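PDB 2D5C: shikimate 5-dehydrogenase, which catalyses the reversible NADPH-linked reduction of 3-dehydroshikimate to shikimate, the fourth step of the chorismate pathway. Local coordinates for residues T99-I113 against K224-L238. Numbering follows the deposited sequence.
Sequences TDAPGFLEALKAGGI and KVQTGLPMLAWQGAL. With SKM ((3R,4S,5R)-3,4,5-trihydroxycyclohex-1-ene-1-carboxylic acid), chain E; SO4 (sulfate ion), chain D.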
loop_
_atom_site.group_PDB
_atom_site.type_symbol
_atom_site.label_atom_id
_atom_site.label_comp_id
_atom_site.label_asym_id
_atom_site.label_seq_id
_atom_site.Cartn_x
_atom_site.Cartn_y
_atom_site.Cartn_z
ATOM N N THR A 99 2.976 4.105 -12.638
ATOM C CA THR A 99 2.984 2.885 -13.424
ATOM C C THR A 99 3.043 3.169 -14.925
ATOM O O THR A 99 3.107 2.238 -15.707
ATOM C CB THR A 99 1.768 1.991 -13.097
ATOM O OG1 THR A 99 0.558 2.652 -13.493
ATOM C CG2 THR A 99 1.726 1.698 -11.595
ATOM N N ASP A 100 3.037 4.446 -15.320
ATOM C CA ASP A 100 3.139 4.791 -16.748
ATOM C C ASP A 100 4.496 4.355 -17.276
ATOM O O ASP A 100 4.598 3.825 -18.386
ATOM C CB ASP A 100 3.001 6.305 -16.996
ATOM C CG ASP A 100 1.585 6.816 -16.823
ATOM O OD1 ASP A 100 0.633 6.193 -17.350
ATOM O OD2 ASP A 100 1.418 7.869 -16.171
ATOM N N ALA A 101 5.553 4.572 -16.492
ATOM C CA ALA A 101 6.895 4.193 -16.946
ATOM C C ALA A 101 7.073 2.682 -17.163
ATOM O O ALA A 101 7.410 2.248 -18.260
ATOM C CB ALA A 101 7.965 4.730 -15.970
ATOM N N PRO A 102 6.857 1.857 -16.122
ATOM C CA PRO A 102 7.023 0.415 -16.330
ATOM C C PRO A 102 5.999 -0.143 -17.327
ATOM O O PRO A 102 6.293 -1.078 -18.070
ATOM C CB PRO A 102 6.852 -0.158 -14.923
ATOM C CG PRO A 102 5.950 0.848 -14.253
ATOM C CD PRO A 102 6.537 2.150 -14.716
ATOM N N GLY A 103 4.813 0.451 -17.343
ATOM C CA GLY A 103 3.771 0.007 -18.259
ATOM C C GLY A 103 4.206 0.204 -19.700
ATOM O O GLY A 103 3.954 -0.628 -20.576
ATOM N N PHE A 104 4.879 1.318 -19.956
ATOM C CA PHE A 104 5.349 1.605 -21.309
ATOM C C PHE A 104 6.326 0.525 -21.818
ATOM O O PHE A 104 6.197 0.030 -22.935
ATOM C CB PHE A 104 6.010 2.984 -21.332
ATOM C CG PHE A 104 6.535 3.369 -22.675
ATOM C CD1 PHE A 104 5.675 3.829 -23.662
ATOM C CD2 PHE A 104 7.887 3.254 -22.956
ATOM C CE1 PHE A 104 6.163 4.169 -24.919
ATOM C CE2 PHE A 104 8.381 3.589 -24.206
ATOM C CZ PHE A 104 7.512 4.048 -25.187
ATOM N N LEU A 105 7.305 0.150 -20.997
ATOM C CA LEU A 105 8.265 -0.870 -21.394
ATOM C C LEU A 105 7.577 -2.225 -21.621
ATOM O O LEU A 105 7.919 -2.942 -22.561
ATOM C CB LEU A 105 9.374 -1.010 -20.335
ATOM C CG LEU A 105 10.319 0.185 -20.173
ATOM C CD1 LEU A 105 11.405 -0.118 -19.128
ATOM C CD2 LEU A 105 10.962 0.490 -21.515
ATOM N N GLU A 106 6.603 -2.561 -20.778
ATOM C CA GLU A 106 5.890 -3.832 -20.930
ATOM C C GLU A 106 5.107 -3.813 -22.243
ATOM O O GLU A 106 5.085 -4.808 -22.975
ATOM C CB GLU A 106 4.915 -4.051 -19.770
ATOM C CG GLU A 106 5.545 -4.082 -18.377
ATOM C CD GLU A 106 6.260 -5.387 -18.067
ATOM O OE1 GLU A 106 6.421 -5.690 -16.865
ATOM O OE2 GLU A 106 6.665 -6.104 -19.009
ATOM N N ALA A 107 4.473 -2.679 -22.536
ATOM C CA ALA A 107 3.695 -2.529 -23.772
ATOM C C ALA A 107 4.596 -2.659 -24.998
ATOM O O ALA A 107 4.221 -3.296 -25.989
ATOM C CB ALA A 107 2.975 -1.180 -23.784
ATOM N N LEU A 108 5.789 -2.068 -24.944
ATOM C CA LEU A 108 6.721 -2.163 -26.066
ATOM C C LEU A 108 7.043 -3.620 -26.371
ATOM O O LEU A 108 7.025 -4.033 -27.526
ATOM C CB LEU A 108 8.035 -1.431 -25.771
ATOM C CG LEU A 108 8.146 0.089 -25.876
ATOM C CD1 LEU A 108 9.634 0.447 -25.909
ATOM C CD2 LEU A 108 7.479 0.597 -27.161
ATOM N N LYS A 109 7.350 -4.401 -25.339
ATOM C CA LYS A 109 7.663 -5.813 -25.558
ATOM C C LYS A 109 6.458 -6.546 -26.142
ATOM O O LYS A 109 6.603 -7.375 -27.041
ATOM C CB LYS A 109 8.088 -6.476 -24.250
ATOM C CG LYS A 109 9.362 -5.909 -23.662
ATOM C CD LYS A 109 9.799 -6.710 -22.445
ATOM C CE LYS A 109 11.083 -6.150 -21.858
ATOM N NZ LYS A 109 11.553 -6.970 -20.708
ATOM N N ALA A 110 5.271 -6.230 -25.636
ATOM C CA ALA A 110 4.042 -6.855 -26.108
ATOM C C ALA A 110 3.768 -6.520 -27.573
ATOM O O ALA A 110 3.044 -7.247 -28.255
ATOM C CB ALA A 110 2.869 -6.408 -25.250
ATOM N N GLY A 111 4.357 -5.431 -28.059
ATOM C CA GLY A 111 4.132 -5.032 -29.439
ATOM C C GLY A 111 5.255 -5.369 -30.397
ATOM O O GLY A 111 5.197 -5.007 -31.572
ATOM N N GLY A 112 6.277 -6.061 -29.905
ATOM C CA GLY A 112 7.401 -6.415 -30.750
ATOM C C GLY A 112 8.194 -5.203 -31.187
ATOM O O GLY A 112 8.882 -5.233 -32.208
ATOM N N ILE A 113 8.096 -4.122 -30.422
ATOM C CA ILE A 113 8.834 -2.912 -30.751
ATOM C C ILE A 113 10.242 -3.102 -30.204
ATOM O O ILE A 113 10.433 -3.214 -28.997
ATOM C CB ILE A 113 8.191 -1.676 -30.097
ATOM C CG1 ILE A 113 6.699 -1.620 -30.437
ATOM C CG2 ILE A 113 8.899 -0.409 -30.572
ATOM C CD1 ILE A 113 6.397 -1.380 -31.902
ATOM N N LYS A 224 7.114 0.799 -37.984
ATOM C CA LYS A 224 6.326 -0.169 -37.234
ATOM C C LYS A 224 5.579 0.693 -36.208
ATOM O O LYS A 224 6.161 1.631 -35.666
ATOM C CB LYS A 224 7.254 -1.162 -36.523
ATOM C CG LYS A 224 6.529 -2.348 -35.910
ATOM C CD LYS A 224 7.505 -3.287 -35.208
ATOM C CE LYS A 224 6.788 -4.492 -34.615
ATOM N NZ LYS A 224 6.090 -5.289 -35.660
ATOM N N VAL A 225 4.313 0.396 -35.936
ATOM C CA VAL A 225 3.566 1.236 -34.997
ATOM C C VAL A 225 2.813 0.515 -33.893
ATOM O O VAL A 225 2.508 -0.671 -33.992
ATOM C CB VAL A 225 2.514 2.133 -35.733
ATOM C CG1 VAL A 225 3.197 3.048 -36.733
ATOM C CG2 VAL A 225 1.461 1.261 -36.413
ATOM N N GLN A 226 2.518 1.258 -32.830
ATOM C CA GLN A 226 1.745 0.734 -31.714
ATOM C C GLN A 226 0.830 1.836 -31.203
ATOM O O GLN A 226 1.259 2.973 -31.034
ATOM C CB GLN A 226 2.646 0.258 -30.573
ATOM C CG GLN A 226 1.846 -0.369 -29.436
ATOM C CD GLN A 226 2.720 -0.904 -28.324
ATOM O OE1 GLN A 226 3.420 -0.146 -27.648
ATOM N NE2 GLN A 226 2.691 -2.219 -28.131
ATOM N N THR A 227 -0.436 1.501 -30.969
ATOM C CA THR A 227 -1.400 2.475 -30.470
ATOM C C THR A 227 -1.158 2.675 -28.980
ATOM O O THR A 227 -0.272 2.047 -28.405
ATOM C CB THR A 227 -2.852 1.999 -30.644
ATOM O OG1 THR A 227 -3.076 0.870 -29.796
ATOM C CG2 THR A 227 -3.128 1.613 -32.108
ATOM N N GLY A 228 -1.952 3.544 -28.367
ATOM C CA GLY A 228 -1.790 3.823 -26.952
ATOM C C GLY A 228 -2.501 2.842 -26.043
ATOM O O GLY A 228 -2.358 2.920 -24.824
ATOM N N LEU A 229 -3.252 1.901 -26.611
ATOM C CA LEU A 229 -3.974 0.950 -25.773
ATOM C C LEU A 229 -3.092 -0.023 -24.984
ATOM O O LEU A 229 -3.365 -0.293 -23.810
ATOM C CB LEU A 229 -4.997 0.161 -26.600
ATOM C CG LEU A 229 -6.193 0.921 -27.187
ATOM C CD1 LEU A 229 -7.207 -0.098 -27.719
ATOM C CD2 LEU A 229 -6.840 1.806 -26.131
ATOM N N PRO A 230 -2.038 -0.579 -25.613
ATOM C CA PRO A 230 -1.204 -1.502 -24.843
ATOM C C PRO A 230 -0.621 -0.846 -23.585
ATOM O O PRO A 230 -0.598 -1.467 -22.520
ATOM C CB PRO A 230 -0.138 -1.922 -25.848
ATOM C CG PRO A 230 -0.917 -1.911 -27.149
ATOM C CD PRO A 230 -1.672 -0.611 -27.042
ATOM N N MET A 231 -0.150 0.397 -23.697
ATOM C CA MET A 231 0.409 1.087 -22.527
ATOM C C MET A 231 -0.700 1.357 -21.511
ATOM O O MET A 231 -0.496 1.225 -20.303
ATOM C CB MET A 231 1.047 2.422 -22.926
ATOM C CG MET A 231 1.680 3.175 -21.755
ATOM S SD MET A 231 2.479 4.711 -22.293
ATOM C CE MET A 231 2.770 5.543 -20.711
ATOM N N LEU A 232 -1.877 1.738 -21.998
ATOM C CA LEU A 232 -2.992 2.021 -21.102
ATOM C C LEU A 232 -3.314 0.782 -20.264
ATOM O O LEU A 232 -3.517 0.868 -19.047
ATOM C CB LEU A 232 -4.229 2.442 -21.908
ATOM C CG LEU A 232 -5.480 2.801 -21.098
ATOM C CD1 LEU A 232 -5.190 3.985 -20.200
ATOM C CD2 LEU A 232 -6.630 3.133 -22.048
ATOM N N ALA A 233 -3.342 -0.368 -20.925
ATOM C CA ALA A 233 -3.651 -1.640 -20.266
ATOM C C ALA A 233 -2.586 -2.076 -19.269
ATOM O O ALA A 233 -2.907 -2.564 -18.179
ATOM C CB ALA A 233 -3.842 -2.732 -21.304
ATOM N N TRP A 234 -1.320 -1.920 -19.639
ATOM C CA TRP A 234 -0.245 -2.311 -18.741
ATOM C C TRP A 234 -0.104 -1.390 -17.532
ATOM O O TRP A 234 0.080 -1.872 -16.408
ATOM C CB TRP A 234 1.074 -2.401 -19.507
ATOM C CG TRP A 234 1.318 -3.769 -20.023
ATOM C CD1 TRP A 234 1.143 -4.212 -21.302
ATOM C CD2 TRP A 234 1.742 -4.899 -19.259
ATOM N NE1 TRP A 234 1.436 -5.552 -21.383
ATOM C CE2 TRP A 234 1.807 -6.001 -20.143
ATOM C CE3 TRP A 234 2.074 -5.089 -17.909
ATOM C CZ2 TRP A 234 2.193 -7.273 -19.724
ATOM C CZ3 TRP A 234 2.456 -6.353 -17.490
ATOM C CH2 TRP A 234 2.514 -7.433 -18.398
ATOM N N GLN A 235 -0.182 -0.076 -17.734
ATOM C CA GLN A 235 -0.064 0.798 -16.575
ATOM C C GLN A 235 -1.222 0.511 -15.621
ATOM O O GLN A 235 -1.070 0.603 -14.394
ATOM C CB GLN A 235 -0.017 2.280 -16.986
ATOM C CG GLN A 235 -1.291 2.876 -17.607
ATOM C CD GLN A 235 -2.385 3.174 -16.596
ATOM O OE1 GLN A 235 -2.121 3.664 -15.490
ATOM N NE2 GLN A 235 -3.634 2.907 -16.982
ATOM N N GLY A 236 -2.373 0.128 -16.188
ATOM C CA GLY A 236 -3.533 -0.188 -15.373
ATOM C C GLY A 236 -3.358 -1.497 -14.615
ATOM O O GLY A 236 -3.653 -1.562 -13.417
ATOM N N ALA A 237 -2.894 -2.545 -15.289
ATOM C CA ALA A 237 -2.689 -3.838 -14.632
ATOM C C ALA A 237 -1.673 -3.692 -13.508
ATOM O O ALA A 237 -1.828 -4.261 -12.424
ATOM C CB ALA A 237 -2.193 -4.880 -15.634
ATOM N N LEU A 238 -0.625 -2.921 -13.775
ATOM C CA LEU A 238 0.404 -2.707 -12.762
ATOM C C LEU A 238 -0.145 -1.946 -11.569
ATOM O O LEU A 238 0.251 -2.207 -10.429
ATOM C CB LEU A 238 1.594 -1.951 -13.354
ATOM C CG LEU A 238 2.406 -2.729 -14.385
ATOM C CD1 LEU A 238 3.490 -1.826 -14.948
ATOM C CD2 LEU A 238 3.015 -3.966 -13.759
HETATM O O12 SKM E . -1.711 7.077 -16.206
HETATM C C8 SKM E . -3.005 6.781 -16.751
HETATM C C6 SKM E . -4.076 6.889 -15.632
HETATM O O7 SKM E . -3.755 5.969 -14.591
HETATM C C5 SKM E . -5.492 6.570 -16.177
HETATM C C4 SKM E . -5.736 7.128 -17.580
HETATM C C1 SKM E . -7.123 7.079 -18.111
HETATM O O2 SKM E . -8.108 6.561 -17.353
HETATM O O3 SKM E . -7.381 7.507 -19.228
HETATM C C10 SKM E . -4.773 7.653 -18.345
HETATM C C9 SKM E . -3.326 7.769 -17.914
HETATM O O11 SKM E . -3.088 9.116 -17.476
HETATM S S SO4 D . -1.953 -2.225 -31.521
HETATM O O1 SO4 D . -3.171 -1.834 -30.519
HETATM O O2 SO4 D . -1.497 -3.523 -31.069
HETATM O O3 SO4 D . -2.377 -2.237 -32.761
HETATM O O4 SO4 D . -0.947 -1.238 -31.216
#
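Two helices linking the substrate-binding and NADP-binding domains of shikimate dehydrogenase, helix 100-110 and the first part of helix 229-244, meet where Gly103 faces Gln235 and Ala107 faces Met231, the axes of these local segments 7.6 Å apart at closest approach and inclined at 128°. The Gly103-Gln235 CA separation of 4.3 Å is close enough that a CB on Gly103 would clash with Gln235 N. Trp234 is a knob in the hole formed by Gly103, Glu106, Ala107 and Ala110; Glu106 CB lies over one ring face, 3.3 Å from Trp234 CD2, and the bent Glu106 chain stacks its carboxylate plane 20° from that of the ring. A serine in place of Trp234 would probably open a gap among these four residues and leave the Glu106 chain free to turn. Met231, extended with CG anti to the backbone N, sets SD 3.6 Å from Phe104 CD1 at the ring edge, a Met-aromatic contact. At the shikimate end, Thr99 OG1 donates to Gln235 O (2.8 Å), while Asp100 OD1 accepts from O12 and Gln235 OE1 from O7 of shikimate; Asp100 OD2 forms a salt bridge with the catalytic Lys64. Toward edge strand 224-226 of the Rossmann-type sheet, Gln226 NE2 gives Ala107 O a nearly straight bond (2.8 Å, 175°) from above the carbonyl plane.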